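Local coordinates for protein-tyrosine-phosphatase (Shewanella sp., PDB 2Z72) that removes phosphate from protein phosphotyrosine as a cold-active, calcineurin-like phosphatase with a two-zinc site, at residues A[11-16]-A[125-130]; A[23-28]-A[48-53]; A[203-208]-A[316-321]; A[268-273]-A[280-285]. All blocks are in the same frame, centred on the assembly; numbering follows the deposited sequence. Where two conformers were deposited one is given.

From the N terminus, strand 8-14 opens contact 1, which closes at helix 122-138. Contact 2 is nested inside that loop: strand 22-27 meets the loop ahead of strand 53-54. The two contacts touch, since strands 8-14 and 22-27 are neighbours in the small antiparallel sheet. Contact 1 docks this sheet on helix 122-138, and contact 2 packs the 48-53 loop against strand 22-27. Contact 3 opens only after contact 1 has closed, and joins the two large mixed sheets through strands 203-206 and 315-319. Contact 4 is nested inside it and packs helix 267-277 on strand 281-284, which pairs with 203-206. Contacts 3 and 4 lie across the chain's centre from contacts 1 and 2.

Contact 1 (A[11-16]-A[125-130]); sequences PYVITP and VLWFMY
Trp-127 of helix 122-138 reaches across to Pro-11 and Val-13 of strand 8-14. Its CG stands anti to the carbonyl carbon (chi1 -72°), which sends the indole off the helix to the strand. One hydrogen bond crosses the contact. The indole NE1 of Trp-127 donates to the backbone O of Pro-11 at 2.9 Å, with an N-H...O angle of 159°. The oxygen sits at the edge of the indole, close to the ring plane. NE1 approaches with a modest tilt of 19° from the carbonyl plane. Strand 8-14 is an outer strand of the small antiparallel sheet, and this carbonyl faces away from the neighbouring strand 22-27. The indole thus gives this outward-facing carbonyl a donor.

The rest is apolar packing. Pro-11, which follows a cis peptide bond, sets its CD 3.8 Å from Trp-127 CD1. Further along the ring, Val-13 CG2 touches Trp-127 CZ2 at 3.6 Å.

Within the helix, Trp-127 CZ3 lies 3.9 Å above the centre of the Tyr-130 ring. Tyr-130 OH is itself bonded to Glu-186 and Ser-56. Glu-186 and Ile-187 of helix 186-192 also touch Trp-127.

All three touching residues are buried. The single polar bond therefore satisfies a carbonyl away from solvent and probably fixes the rotation of the indole, while the hydrocarbon contacts fill in around it.

Contact 2 (A[23-28]-A[48-53]); sequences AYWICD and GDLPET
The middle strand of the N-terminal antiparallel sheet, 22-27, brings the end of the Trp-25 indole against Leu-50 and Pro-51 of the irregular 48-53 loop. A disulfide between Cys-27 and Cys-47 ties the same strand to this loop, one residue ahead of Gly-48. No hydrogen bond crosses between the two segments, so the contact rests on packing.

The six-membered part of the indole does the touching, and it does so along its edge. Leu-50 CD1 lies near the ring plane, 3.9 Å from Trp-25 CE3. The two side chains run past each other in opposite directions. Trp-25 CG stands anti to the carbonyl carbon (chi1 -50°), which carries the far end of the ring closer to the loop. The polar end is held elsewhere, by NE1 bonded to Thr-34 OG1 of strand 30-35. With an alanine here, Thr-34 OG1 is likely to lose its indole partner and Leu-50 its neighbour.

Leu-50 also faces helix 122-138 through Glu-124, so the loop lies between sheet and helix. Its CD1 methyl rests 3.7 Å from the backbone O of Ile-26. At the far edge of the indole, Trp-25 CZ3 meets the backbone O of Pro-51 at 3.6 Å.

Contact 3 (A[203-208]-A[316-321]); sequences VLYMHG and LLLENN. With ZN (zinc ion), chain C.
Leu-318 presses its two methyls against Tyr-205 and Val-203, bridging the two mixed sheets of a calcineurin-like phosphoesterase core. Strand 203-206 belongs to one sheet and strand 315-319 to the other. No hydrogen bond joins the segments.

Leu-318 CD1 and CD2 lie equally far from Tyr-205 OH, CD1 at 3.6 Å, so the branch straddles the phenol oxygen. The two side chains come from opposite directions. Leu-318 CD2 also meets Val-203 CG2 tip to tip at 3.9 Å. The leucine chi2 of 92° lies away from a staggered value, which may mean mild strain. Replacing Leu-318 by a serine would probably leave Tyr-205 OH without the two methyls around it and open a gap beside Val-203 CG2.

Neighbouring strands hold these groups in place. Val-73 of strand 72-76 touches both Tyr-205 and Leu-318, and Val-283 of strand 281-284 touches both Val-203 and Tyr-205.

Just past strand 203-206 the chain reaches the metal site, well away from the leucine. His-207 binds a zinc ion there, with Asp-114, Asn-149 and His-286 completing the protein ligands. Asp-114 also binds the second zinc ion. The far nitrogen of the imidazole, ND1, is bonded to the backbone O of Thr-112, a second-shell partner that fixes the turn of the ring. His-207 NE2 lies 2.0 Å from the zinc ion, and water 1 is bound at the same distance.

Contact 4 (A[268-273]-A[280-285]); sequences AELDTI and NHIVVG
Ile-273 of helix 267-277 and Ile-282 of strand 281-284 bring their backbones nearest, with CA atoms 9.2 Å apart. Side chains bridge the gap, and no hydrogen bond crosses between the segments.

Ile-282 carries the contact. Its CB points toward the helix. CG1 stands anti to the carbonyl carbon, and chi2 of 170° extends the chain so that CD1 becomes the leading methyl. In the conformer given, one of two deposited for Ile-273, the CG2 branch of Ile-273 meets Ile-282 CD1 at 3.7 Å. This touch may not hold in the other. The two side chains cross at about a right angle. Leu-270 lies one turn earlier on the helix. Its CD1 comes within 4.2 Å of Ile-282 CD1, a looser touch.

Further residues close in around this cluster. Phe-265 and Phe-296 pack on Leu-270, while Tyr-260 and Met-206 touch Ile-282. Nearby, Asp-271 forms a salt bridge with Lys-299, whose backbone also bonds to Ile-282.

Strand 281-284 runs parallel to its neighbour 203-206. The long connection between them passes through several helices, and 267-277 is the last before the chain enters the strand. The contact packs this helix on the sheet of the phosphoesterase domain. The three touching side chains are buried and purely hydrocarbon, so hydrophobic burial and shape hold helix and strand together here, without directional bonds.

Contact 1 (A[11-16]-A[125-130])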
loop_
_atom_site.group_PDB
_atom_site.type_symbol
_atom_site.label_atom_id
_atom_site.label_comp_id
_atom_site.label_asym_id
_atom_site.label_seq_id
_atom_site.Cartn_x
_atom_site.Cartn_y
_atom_site.Cartn_z
ATOM N N PRO A 11 -15.313 9.923 -1.412
ATOM C CA PRO A 11 -16.183 9.808 -0.263
ATOM C C PRO A 11 -15.539 9.100 0.916
ATOM O O PRO A 11 -14.564 8.351 0.768
ATOM C CB PRO A 11 -17.294 8.927 -0.846
ATOM C CG PRO A 11 -16.618 8.027 -1.838
ATOM C CD PRO A 11 -15.570 8.922 -2.466
ATOM N N TYR A 12 -16.089 9.375 2.093
ATOM C CA TYR A 12 -15.823 8.640 3.316
ATOM C C TYR A 12 -17.078 7.788 3.565
ATOM O O TYR A 12 -18.151 8.325 3.788
ATOM C CB TYR A 12 -15.591 9.607 4.463
ATOM C CG TYR A 12 -14.375 10.488 4.260
ATOM C CD1 TYR A 12 -14.447 11.718 3.612
ATOM C CD2 TYR A 12 -13.108 10.077 4.678
ATOM C CE1 TYR A 12 -13.326 12.515 3.444
ATOM C CE2 TYR A 12 -12.024 10.855 4.497
ATOM C CZ TYR A 12 -12.109 12.062 3.862
ATOM O OH TYR A 12 -10.950 12.804 3.712
ATOM N N VAL A 13 -16.938 6.456 3.467
ATOM C CA VAL A 13 -18.066 5.556 3.496
ATOM C C VAL A 13 -18.108 4.791 4.805
ATOM O O VAL A 13 -17.124 4.225 5.241
ATOM C CB VAL A 13 -18.022 4.577 2.286
ATOM C CG1 VAL A 13 -19.113 3.538 2.405
ATOM C CG2 VAL A 13 -18.103 5.305 0.967
ATOM N N ILE A 14 -19.290 4.841 5.435
ATOM C CA ILE A 14 -19.575 4.064 6.657
ATOM C C ILE A 14 -20.290 2.813 6.234
ATOM O O ILE A 14 -21.269 2.899 5.484
ATOM C CB ILE A 14 -20.555 4.919 7.528
ATOM C CG1 ILE A 14 -19.954 6.278 7.826
ATOM C CG2 ILE A 14 -21.036 4.118 8.694
ATOM C CD1 ILE A 14 -18.592 6.286 8.403
ATOM N N THR A 15 -19.850 1.651 6.680
ATOM C CA THR A 15 -20.454 0.372 6.352
ATOM C C THR A 15 -20.793 -0.395 7.607
ATOM O O THR A 15 -19.908 -0.904 8.269
ATOM C CB THR A 15 -19.518 -0.464 5.454
ATOM O OG1 THR A 15 -19.410 0.239 4.205
ATOM C CG2 THR A 15 -20.132 -1.815 5.165
ATOM N N PRO A 16 -22.050 -0.386 7.979
ATOM C CA PRO A 16 -22.445 -1.049 9.251
ATOM C C PRO A 16 -22.521 -2.514 9.111
ATOM O O PRO A 16 -22.421 -3.026 7.997
ATOM C CB PRO A 16 -23.831 -0.418 9.455
ATOM C CG PRO A 16 -24.383 -0.223 8.111
ATOM C CD PRO A 16 -23.173 0.242 7.306
ATOM N N VAL A 125 -6.434 7.857 -4.463
ATOM C CA VAL A 125 -5.602 6.665 -4.461
ATOM C C VAL A 125 -6.297 5.517 -3.812
ATOM O O VAL A 125 -6.299 4.374 -4.343
ATOM C CB VAL A 125 -4.227 6.917 -3.816
ATOM C CG1 VAL A 125 -3.422 5.615 -3.869
ATOM C CG2 VAL A 125 -3.472 8.019 -4.535
ATOM N N LEU A 126 -6.906 5.728 -2.640
ATOM C CA LEU A 126 -7.536 4.625 -1.932
ATOM C C LEU A 126 -8.630 3.983 -2.739
ATOM O O LEU A 126 -8.694 2.748 -2.894
ATOM C CB LEU A 126 -8.054 5.136 -0.573
ATOM C CG LEU A 126 -6.998 5.456 0.492
ATOM C CD1 LEU A 126 -7.629 6.231 1.619
ATOM C CD2 LEU A 126 -6.351 4.199 1.071
ATOM N N TRP A 127 -9.544 4.798 -3.282
ATOM C CA TRP A 127 -10.666 4.212 -4.017
ATOM C C TRP A 127 -10.205 3.591 -5.328
ATOM O O TRP A 127 -10.830 2.625 -5.784
ATOM C CB TRP A 127 -11.803 5.228 -4.219
ATOM C CG TRP A 127 -12.536 5.527 -2.960
ATOM C CD1 TRP A 127 -12.570 6.668 -2.241
ATOM C CD2 TRP A 127 -13.367 4.576 -2.257
ATOM N NE1 TRP A 127 -13.363 6.507 -1.148
ATOM C CE2 TRP A 127 -13.874 5.242 -1.124
ATOM C CE3 TRP A 127 -13.757 3.239 -2.470
ATOM C CZ2 TRP A 127 -14.720 4.623 -0.217
ATOM C CZ3 TRP A 127 -14.595 2.629 -1.565
ATOM C CH2 TRP A 127 -15.074 3.311 -0.454
ATOM N N PHE A 128 -9.189 4.142 -5.965
ATOM C CA PHE A 128 -8.628 3.544 -7.136
ATOM C C PHE A 128 -8.067 2.170 -6.787
ATOM O O PHE A 128 -8.316 1.202 -7.523
ATOM C CB PHE A 128 -7.537 4.442 -7.732
ATOM C CG PHE A 128 -6.748 3.771 -8.834
ATOM C CD1 PHE A 128 -7.276 3.557 -10.088
ATOM C CD2 PHE A 128 -5.465 3.352 -8.580
ATOM C CE1 PHE A 128 -6.549 2.924 -11.076
ATOM C CE2 PHE A 128 -4.731 2.713 -9.574
ATOM C CZ PHE A 128 -5.259 2.517 -10.838
ATOM N N MET A 129 -7.320 2.072 -5.711
ATOM C CA MET A 129 -6.715 0.778 -5.333
ATOM C C MET A 129 -7.771 -0.223 -4.909
ATOM O O MET A 129 -7.574 -1.425 -5.155
ATOM C CB MET A 129 -5.645 0.993 -4.280
ATOM C CG MET A 129 -4.389 1.705 -4.749
ATOM S SD MET A 129 -3.603 0.964 -6.187
ATOM C CE MET A 129 -3.186 -0.636 -5.513
ATOM N N TYR A 130 -8.861 0.228 -4.293
ATOM C CA TYR A 130 -9.973 -0.652 -3.932
ATOM C C TYR A 130 -10.573 -1.249 -5.206
ATOM O O TYR A 130 -10.788 -2.448 -5.343
ATOM C CB TYR A 130 -10.930 0.173 -3.127
ATOM C CG TYR A 130 -12.186 -0.480 -2.592
ATOM C CD1 TYR A 130 -13.259 -0.746 -3.427
ATOM C CD2 TYR A 130 -12.339 -0.817 -1.267
ATOM C CE1 TYR A 130 -14.423 -1.336 -2.972
ATOM C CE2 TYR A 130 -13.503 -1.373 -0.765
ATOM C CZ TYR A 130 -14.540 -1.619 -1.636
ATOM O OH TYR A 130 -15.753 -2.165 -1.215
#

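Contact 2 (A[23-28]-A[48-53])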
loop_
_atom_site.group_PDB
_atom_site.type_symbol
_atom_site.label_atom_id
_atom_site.label_comp_id
_atom_site.label_asym_id
_atom_site.label_seq_id
_atom_site.Cartn_x
_atom_site.Cartn_y
_atom_site.Cartn_z
ATOM N N ALA A 23 -22.372 7.477 2.532
ATOM C CA ALA A 23 -21.215 8.170 2.022
ATOM C C ALA A 23 -21.254 9.657 2.403
ATOM O O ALA A 23 -22.282 10.334 2.198
ATOM C CB ALA A 23 -21.123 8.022 0.512
ATOM N N TYR A 24 -20.120 10.145 2.889
ATOM C CA TYR A 24 -19.880 11.525 3.204
ATOM C C TYR A 24 -18.971 12.127 2.124
ATOM O O TYR A 24 -17.896 11.571 1.862
ATOM C CB TYR A 24 -19.240 11.686 4.562
ATOM C CG TYR A 24 -20.091 11.254 5.716
ATOM C CD1 TYR A 24 -19.927 10.041 6.359
ATOM C CD2 TYR A 24 -21.095 11.998 6.202
ATOM C CE1 TYR A 24 -20.724 9.678 7.416
ATOM C CE2 TYR A 24 -21.911 11.619 7.256
ATOM C CZ TYR A 24 -21.730 10.466 7.860
ATOM O OH TYR A 24 -22.517 10.078 8.888
ATOM N N TRP A 25 -19.366 13.251 1.560
ATOM C CA TRP A 25 -18.679 13.913 0.472
ATOM C C TRP A 25 -18.407 15.335 0.873
ATOM O O TRP A 25 -19.315 16.033 1.386
ATOM C CB TRP A 25 -19.513 13.942 -0.795
ATOM C CG TRP A 25 -20.097 12.636 -1.211
ATOM C CD1 TRP A 25 -21.242 12.067 -0.722
ATOM C CD2 TRP A 25 -19.630 11.706 -2.179
ATOM N NE1 TRP A 25 -21.493 10.885 -1.302
ATOM C CE2 TRP A 25 -20.530 10.607 -2.225
ATOM C CE3 TRP A 25 -18.527 11.685 -3.043
ATOM C CZ2 TRP A 25 -20.333 9.524 -3.091
ATOM C CZ3 TRP A 25 -18.352 10.606 -3.902
ATOM C CH2 TRP A 25 -19.260 9.517 -3.925
ATOM N N ILE A 26 -17.178 15.805 0.652
ATOM C CA ILE A 26 -16.876 17.229 0.749
ATOM C C ILE A 26 -16.961 17.820 -0.647
ATOM O O ILE A 26 -16.194 17.446 -1.522
ATOM C CB ILE A 26 -15.481 17.492 1.337
ATOM C CG1 ILE A 26 -15.273 16.765 2.626
ATOM C CG2 ILE A 26 -15.278 18.995 1.508
ATOM C CD1 ILE A 26 -16.382 16.921 3.660
ATOM N N CYS A 27 -17.962 18.681 -0.853
ATOM C CA CYS A 27 -18.222 19.272 -2.165
ATOM C C CYS A 27 -18.208 20.787 -2.008
ATOM O O CYS A 27 -19.113 21.350 -1.386
ATOM C CB CYS A 27 -19.568 18.781 -2.689
ATOM S SG CYS A 27 -19.796 17.015 -2.662
ATOM N N ASP A 28 -17.193 21.472 -2.493
ATOM C CA ASP A 28 -17.095 22.943 -2.380
ATOM C C ASP A 28 -17.149 23.351 -0.929
ATOM O O ASP A 28 -17.870 24.326 -0.596
ATOM C CB ASP A 28 -18.204 23.609 -3.160
ATOM C CG ASP A 28 -17.922 25.003 -3.686
ATOM O OD1 ASP A 28 -16.794 25.523 -3.688
ATOM O OD2 ASP A 28 -18.954 25.550 -4.132
ATOM N N GLY A 48 -17.646 17.849 -8.201
ATOM C CA GLY A 48 -16.380 17.578 -8.812
ATOM C C GLY A 48 -16.333 16.252 -9.521
ATOM O O GLY A 48 -17.300 15.785 -10.165
ATOM N N ASP A 49 -15.188 15.622 -9.432
ATOM C CA ASP A 49 -14.959 14.375 -10.152
ATOM C C ASP A 49 -14.543 13.316 -9.142
ATOM O O ASP A 49 -13.754 12.427 -9.439
ATOM C CB ASP A 49 -13.852 14.648 -11.187
ATOM C CG ASP A 49 -14.148 13.727 -12.374
ATOM O OD1 ASP A 49 -13.281 13.422 -13.215
ATOM O OD2 ASP A 49 -15.323 13.265 -12.453
ATOM N N LEU A 50 -15.116 13.485 -7.933
ATOM C CA LEU A 50 -14.738 12.546 -6.881
ATOM C C LEU A 50 -15.095 11.120 -7.279
ATOM O O LEU A 50 -16.045 10.868 -8.022
ATOM C CB LEU A 50 -15.451 12.894 -5.590
ATOM C CG LEU A 50 -15.084 14.241 -4.980
ATOM C CD1 LEU A 50 -15.951 14.509 -3.753
ATOM C CD2 LEU A 50 -13.603 14.291 -4.643
ATOM N N PRO A 51 -14.300 10.162 -6.781
ATOM C CA PRO A 51 -14.496 8.784 -7.293
ATOM C C PRO A 51 -15.797 8.123 -6.868
ATOM O O PRO A 51 -16.256 8.271 -5.743
ATOM C CB PRO A 51 -13.295 8.031 -6.698
ATOM C CG PRO A 51 -12.922 8.806 -5.508
ATOM C CD PRO A 51 -13.192 10.257 -5.868
ATOM N N GLU A 52 -16.319 7.298 -7.750
ATOM C CA GLU A 52 -17.470 6.475 -7.618
ATOM C C GLU A 52 -16.974 5.039 -7.728
ATOM O O GLU A 52 -16.055 4.738 -8.519
ATOM C CB GLU A 52 -18.531 6.782 -8.665
ATOM C CG GLU A 52 -18.890 8.268 -8.652
ATOM C CD GLU A 52 -19.942 8.546 -9.725
ATOM O OE1 GLU A 52 -21.025 9.041 -9.295
ATOM O OE2 GLU A 52 -19.708 8.296 -10.921
ATOM N N THR A 53 -17.473 4.212 -6.869
ATOM C CA THR A 53 -17.032 2.841 -6.685
ATOM C C THR A 53 -18.225 1.952 -6.368
ATOM O O THR A 53 -19.166 2.388 -5.665
ATOM C CB THR A 53 -16.064 2.660 -5.513
ATOM O OG1 THR A 53 -15.078 3.695 -5.637
ATOM C CG2 THR A 53 -15.239 1.375 -5.549
#

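Contact 3 (A[203-208]-A[316-321])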
loop_
_atom_site.group_PDB
_atom_site.type_symbol
_atom_site.label_atom_id
_atom_site.label_comp_id
_atom_site.label_asym_id
_atom_site.label_seq_id
_atom_site.Cartn_x
_atom_site.Cartn_y
_atom_site.Cartn_z
ATOM N N VAL A 203 10.678 -14.162 -3.606
ATOM C CA VAL A 203 10.829 -12.752 -3.263
ATOM C C VAL A 203 9.980 -12.433 -2.037
ATOM O O VAL A 203 8.807 -12.836 -1.951
ATOM C CB VAL A 203 10.424 -11.852 -4.443
ATOM C CG1 VAL A 203 10.651 -10.393 -4.107
ATOM C CG2 VAL A 203 11.159 -12.250 -5.710
ATOM N N LEU A 204 10.559 -11.708 -1.105
ATOM C CA LEU A 204 9.859 -11.198 0.097
ATOM C C LEU A 204 9.570 -9.718 -0.087
ATOM O O LEU A 204 10.449 -8.993 -0.556
ATOM C CB LEU A 204 10.714 -11.429 1.331
ATOM C CG LEU A 204 9.996 -11.461 2.702
ATOM C CD1 LEU A 204 9.144 -12.703 2.841
ATOM C CD2 LEU A 204 11.040 -11.417 3.812
ATOM N N TYR A 205 8.386 -9.276 0.320
ATOM C CA TYR A 205 7.915 -7.896 0.117
ATOM C C TYR A 205 7.426 -7.359 1.463
ATOM O O TYR A 205 6.600 -7.967 2.136
ATOM C CB TYR A 205 6.735 -7.872 -0.826
ATOM C CG TYR A 205 6.992 -8.361 -2.214
ATOM C CD1 TYR A 205 6.968 -9.713 -2.507
ATOM C CD2 TYR A 205 7.252 -7.471 -3.247
ATOM C CE1 TYR A 205 7.202 -10.195 -3.782
ATOM C CE2 TYR A 205 7.507 -7.946 -4.516
ATOM C CZ TYR A 205 7.467 -9.319 -4.813
ATOM O OH TYR A 205 7.747 -9.727 -6.087
ATOM N N MET A 206 7.853 -6.141 1.805
ATOM C CA MET A 206 7.316 -5.403 2.931
ATOM C C MET A 206 7.747 -3.941 2.787
ATOM O O MET A 206 8.554 -3.571 1.960
ATOM C CB MET A 206 7.769 -6.026 4.243
ATOM C CG MET A 206 9.171 -5.777 4.770
ATOM S SD MET A 206 10.526 -6.362 3.731
ATOM C CE MET A 206 10.043 -8.093 3.581
ATOM N N HIS A 207 7.169 -3.109 3.667
ATOM C CA HIS A 207 7.382 -1.682 3.488
ATOM C C HIS A 207 8.804 -1.222 3.793
ATOM O O HIS A 207 9.411 -0.521 2.968
ATOM C CB HIS A 207 6.366 -0.942 4.359
ATOM C CG HIS A 207 6.468 0.538 4.173
ATOM N ND1 HIS A 207 6.149 1.121 2.964
ATOM C CD2 HIS A 207 6.857 1.536 4.982
ATOM C CE1 HIS A 207 6.370 2.407 3.049
ATOM N NE2 HIS A 207 6.797 2.740 4.284
ATOM N N GLY A 208 9.329 -1.559 4.955
ATOM C CA GLY A 208 10.613 -1.065 5.440
ATOM C C GLY A 208 11.749 -2.025 5.216
ATOM O O GLY A 208 12.715 -1.764 4.483
ATOM N N LEU A 316 8.749 -1.946 -10.528
ATOM C CA LEU A 316 9.539 -3.133 -10.739
ATOM C C LEU A 316 8.649 -4.210 -11.333
ATOM O O LEU A 316 7.555 -4.455 -10.817
ATOM C CB LEU A 316 10.112 -3.612 -9.394
ATOM C CG LEU A 316 10.806 -4.974 -9.397
ATOM C CD1 LEU A 316 12.103 -4.906 -10.223
ATOM C CD2 LEU A 316 11.091 -5.415 -7.984
ATOM N N LEU A 317 9.125 -4.844 -12.378
ATOM C CA LEU A 317 8.466 -5.964 -13.007
ATOM C C LEU A 317 9.324 -7.199 -12.797
ATOM O O LEU A 317 10.522 -7.164 -13.081
ATOM C CB LEU A 317 8.248 -5.706 -14.472
ATOM C CG LEU A 317 7.654 -6.800 -15.344
ATOM C CD1 LEU A 317 6.285 -7.215 -14.917
ATOM C CD2 LEU A 317 7.683 -6.279 -16.822
ATOM N N LEU A 318 8.686 -8.265 -12.312
ATOM C CA LEU A 318 9.371 -9.575 -12.126
ATOM C C LEU A 318 8.669 -10.583 -12.980
ATOM O O LEU A 318 7.490 -10.963 -12.743
ATOM C CB LEU A 318 9.315 -10.009 -10.651
ATOM C CG LEU A 318 9.816 -8.967 -9.640
ATOM C CD1 LEU A 318 8.732 -8.065 -9.090
ATOM C CD2 LEU A 318 10.495 -9.626 -8.453
ATOM N N GLU A 319 9.328 -11.069 -14.032
ATOM C CA GLU A 319 8.728 -11.924 -15.017
ATOM C C GLU A 319 9.838 -12.647 -15.784
ATOM O O GLU A 319 10.871 -11.996 -16.009
ATOM C CB GLU A 319 7.914 -11.068 -16.007
ATOM C CG GLU A 319 7.065 -11.798 -16.978
ATOM C CD GLU A 319 6.135 -10.928 -17.819
ATOM O OE1 GLU A 319 5.182 -11.534 -18.375
ATOM O OE2 GLU A 319 6.396 -9.695 -17.902
ATOM N N ASN A 320 9.615 -13.879 -16.146
ATOM C CA ASN A 320 10.598 -14.623 -16.938
ATOM C C ASN A 320 12.014 -14.575 -16.348
ATOM O O ASN A 320 12.994 -14.543 -17.087
ATOM C CB ASN A 320 10.660 -14.058 -18.353
ATOM C CG ASN A 320 9.344 -14.117 -19.105
ATOM O OD1 ASN A 320 8.690 -15.167 -19.028
ATOM N ND2 ASN A 320 8.951 -13.063 -19.827
ATOM N N ASN A 321 12.103 -14.642 -15.039
ATOM C CA ASN A 321 13.375 -14.666 -14.328
ATOM C C ASN A 321 14.244 -13.457 -14.572
ATOM O O ASN A 321 15.474 -13.524 -14.546
ATOM C CB ASN A 321 14.121 -15.924 -14.752
ATOM C CG ASN A 321 13.568 -16.968 -13.771
ATOM O OD1 ASN A 321 12.805 -17.897 -14.044
ATOM N ND2 ASN A 321 14.053 -16.663 -12.556
HETATM ZN ZN ZN C . 7.252 4.547 5.024
HETATM O O HOH W 1 7.859 6.159 4.086
#

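Contact 4 (A[268-273]-A[280-285])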
loop_
_atom_site.group_PDB
_atom_site.type_symbol
_atom_site.label_atom_id
_atom_site.label_comp_id
_atom_site.label_asym_id
_atom_site.label_seq_id
_atom_site.Cartn_x
_atom_site.Cartn_y
_atom_site.Cartn_z
ATOM N N ALA A 268 26.803 -9.633 3.545
ATOM C CA ALA A 268 26.831 -10.878 4.359
ATOM C C ALA A 268 25.642 -11.024 5.298
ATOM O O ALA A 268 24.980 -12.019 5.478
ATOM C CB ALA A 268 28.134 -10.953 5.127
ATOM N N GLU A 269 25.257 -9.964 5.939
ATOM C CA GLU A 269 24.171 -9.841 6.897
ATOM C C GLU A 269 22.874 -10.017 6.099
ATOM O O GLU A 269 22.003 -10.792 6.508
ATOM C CB GLU A 269 24.098 -8.501 7.642
ATOM C CG GLU A 269 23.182 -8.443 8.833
ATOM C CD GLU A 269 22.744 -7.443 9.828
ATOM O OE1 GLU A 269 23.467 -6.423 9.946
ATOM O OE2 GLU A 269 21.661 -7.708 10.489
ATOM N N LEU A 270 22.819 -9.368 4.933
ATOM C CA LEU A 270 21.644 -9.597 4.076
ATOM C C LEU A 270 21.474 -11.064 3.697
ATOM O O LEU A 270 20.341 -11.577 3.727
ATOM C CB LEU A 270 21.773 -8.706 2.837
ATOM C CG LEU A 270 20.626 -8.731 1.871
ATOM C CD1 LEU A 270 19.323 -8.236 2.523
ATOM C CD2 LEU A 270 20.972 -7.835 0.705
ATOM N N ASP A 271 22.582 -11.713 3.376
ATOM C CA ASP A 271 22.508 -13.109 3.003
ATOM C C ASP A 271 21.886 -13.933 4.099
ATOM O O ASP A 271 21.134 -14.865 3.811
ATOM C CB ASP A 271 23.901 -13.678 2.670
ATOM C CG ASP A 271 24.444 -13.129 1.378
ATOM O OD1 ASP A 271 23.652 -12.736 0.499
ATOM O OD2 ASP A 271 25.706 -13.193 1.255
ATOM N N THR A 272 22.169 -13.574 5.331
ATOM C CA THR A 272 21.555 -14.379 6.410
ATOM C C THR A 272 20.044 -14.170 6.455
ATOM O O THR A 272 19.315 -15.128 6.774
ATOM C CB THR A 272 22.170 -14.001 7.765
ATOM O OG1 THR A 272 23.561 -14.291 7.783
ATOM C CG2 THR A 272 21.572 -14.829 8.881
ATOM N N ILE A 273 19.585 -13.001 6.122
ATOM C CA ILE A 273 18.128 -12.790 6.076
ATOM C C ILE A 273 17.492 -13.469 4.897
ATOM O O ILE A 273 16.457 -14.132 4.998
ATOM C CB ILE A 273 17.880 -11.270 6.155
ATOM C CG1 ILE A 273 18.384 -10.744 7.504
ATOM C CG2 ILE A 273 16.432 -10.983 5.816
ATOM C CD1 ILE A 273 18.688 -9.263 7.541
ATOM N N ASN A 280 15.473 -15.111 -2.757
ATOM C CA ASN A 280 16.585 -14.542 -3.442
ATOM C C ASN A 280 16.607 -13.027 -3.481
ATOM O O ASN A 280 17.619 -12.414 -3.855
ATOM C CB ASN A 280 16.609 -15.073 -4.884
ATOM C CG ASN A 280 16.946 -16.538 -4.924
ATOM O OD1 ASN A 280 17.882 -16.953 -4.240
ATOM N ND2 ASN A 280 16.197 -17.293 -5.685
ATOM N N HIS A 281 15.512 -12.353 -3.131
ATOM C CA HIS A 281 15.405 -10.941 -3.194
ATOM C C HIS A 281 14.407 -10.481 -2.122
ATOM O O HIS A 281 13.470 -11.208 -1.818
ATOM C CB HIS A 281 14.897 -10.374 -4.520
ATOM C CG HIS A 281 15.580 -10.924 -5.712
ATOM N ND1 HIS A 281 16.759 -10.480 -6.229
ATOM C CD2 HIS A 281 15.256 -12.026 -6.459
ATOM C CE1 HIS A 281 17.103 -11.228 -7.253
ATOM N NE2 HIS A 281 16.204 -12.204 -7.440
ATOM N N ILE A 282 14.614 -9.247 -1.680
ATOM C CA ILE A 282 13.679 -8.544 -0.808
ATOM C C ILE A 282 13.348 -7.196 -1.447
ATOM O O ILE A 282 14.283 -6.491 -1.865
ATOM C CB ILE A 282 14.206 -8.353 0.626
ATOM C CG1 ILE A 282 14.575 -9.712 1.233
ATOM C CG2 ILE A 282 13.197 -7.654 1.533
ATOM C CD1 ILE A 282 15.327 -9.618 2.558
ATOM N N VAL A 283 12.080 -6.914 -1.593
ATOM C CA VAL A 283 11.575 -5.701 -2.228
ATOM C C VAL A 283 10.962 -4.828 -1.137
ATOM O O VAL A 283 10.061 -5.300 -0.404
ATOM C CB VAL A 283 10.550 -6.093 -3.272
ATOM C CG1 VAL A 283 9.817 -4.827 -3.824
ATOM C CG2 VAL A 283 11.203 -6.793 -4.421
ATOM N N VAL A 284 11.448 -3.596 -1.040
ATOM C CA VAL A 284 11.012 -2.698 0.015
ATOM C C VAL A 284 10.734 -1.286 -0.534
ATOM O O VAL A 284 11.304 -0.880 -1.567
ATOM C CB VAL A 284 12.060 -2.559 1.132
ATOM C CG1 VAL A 284 12.337 -3.917 1.735
ATOM C CG2 VAL A 284 13.373 -1.948 0.625
ATOM N N GLY A 285 9.881 -0.600 0.176
ATOM C CA GLY A 285 9.620 0.823 -0.078
ATOM C C GLY A 285 10.271 1.666 0.992
ATOM O O GLY A 285 11.461 1.414 1.340
#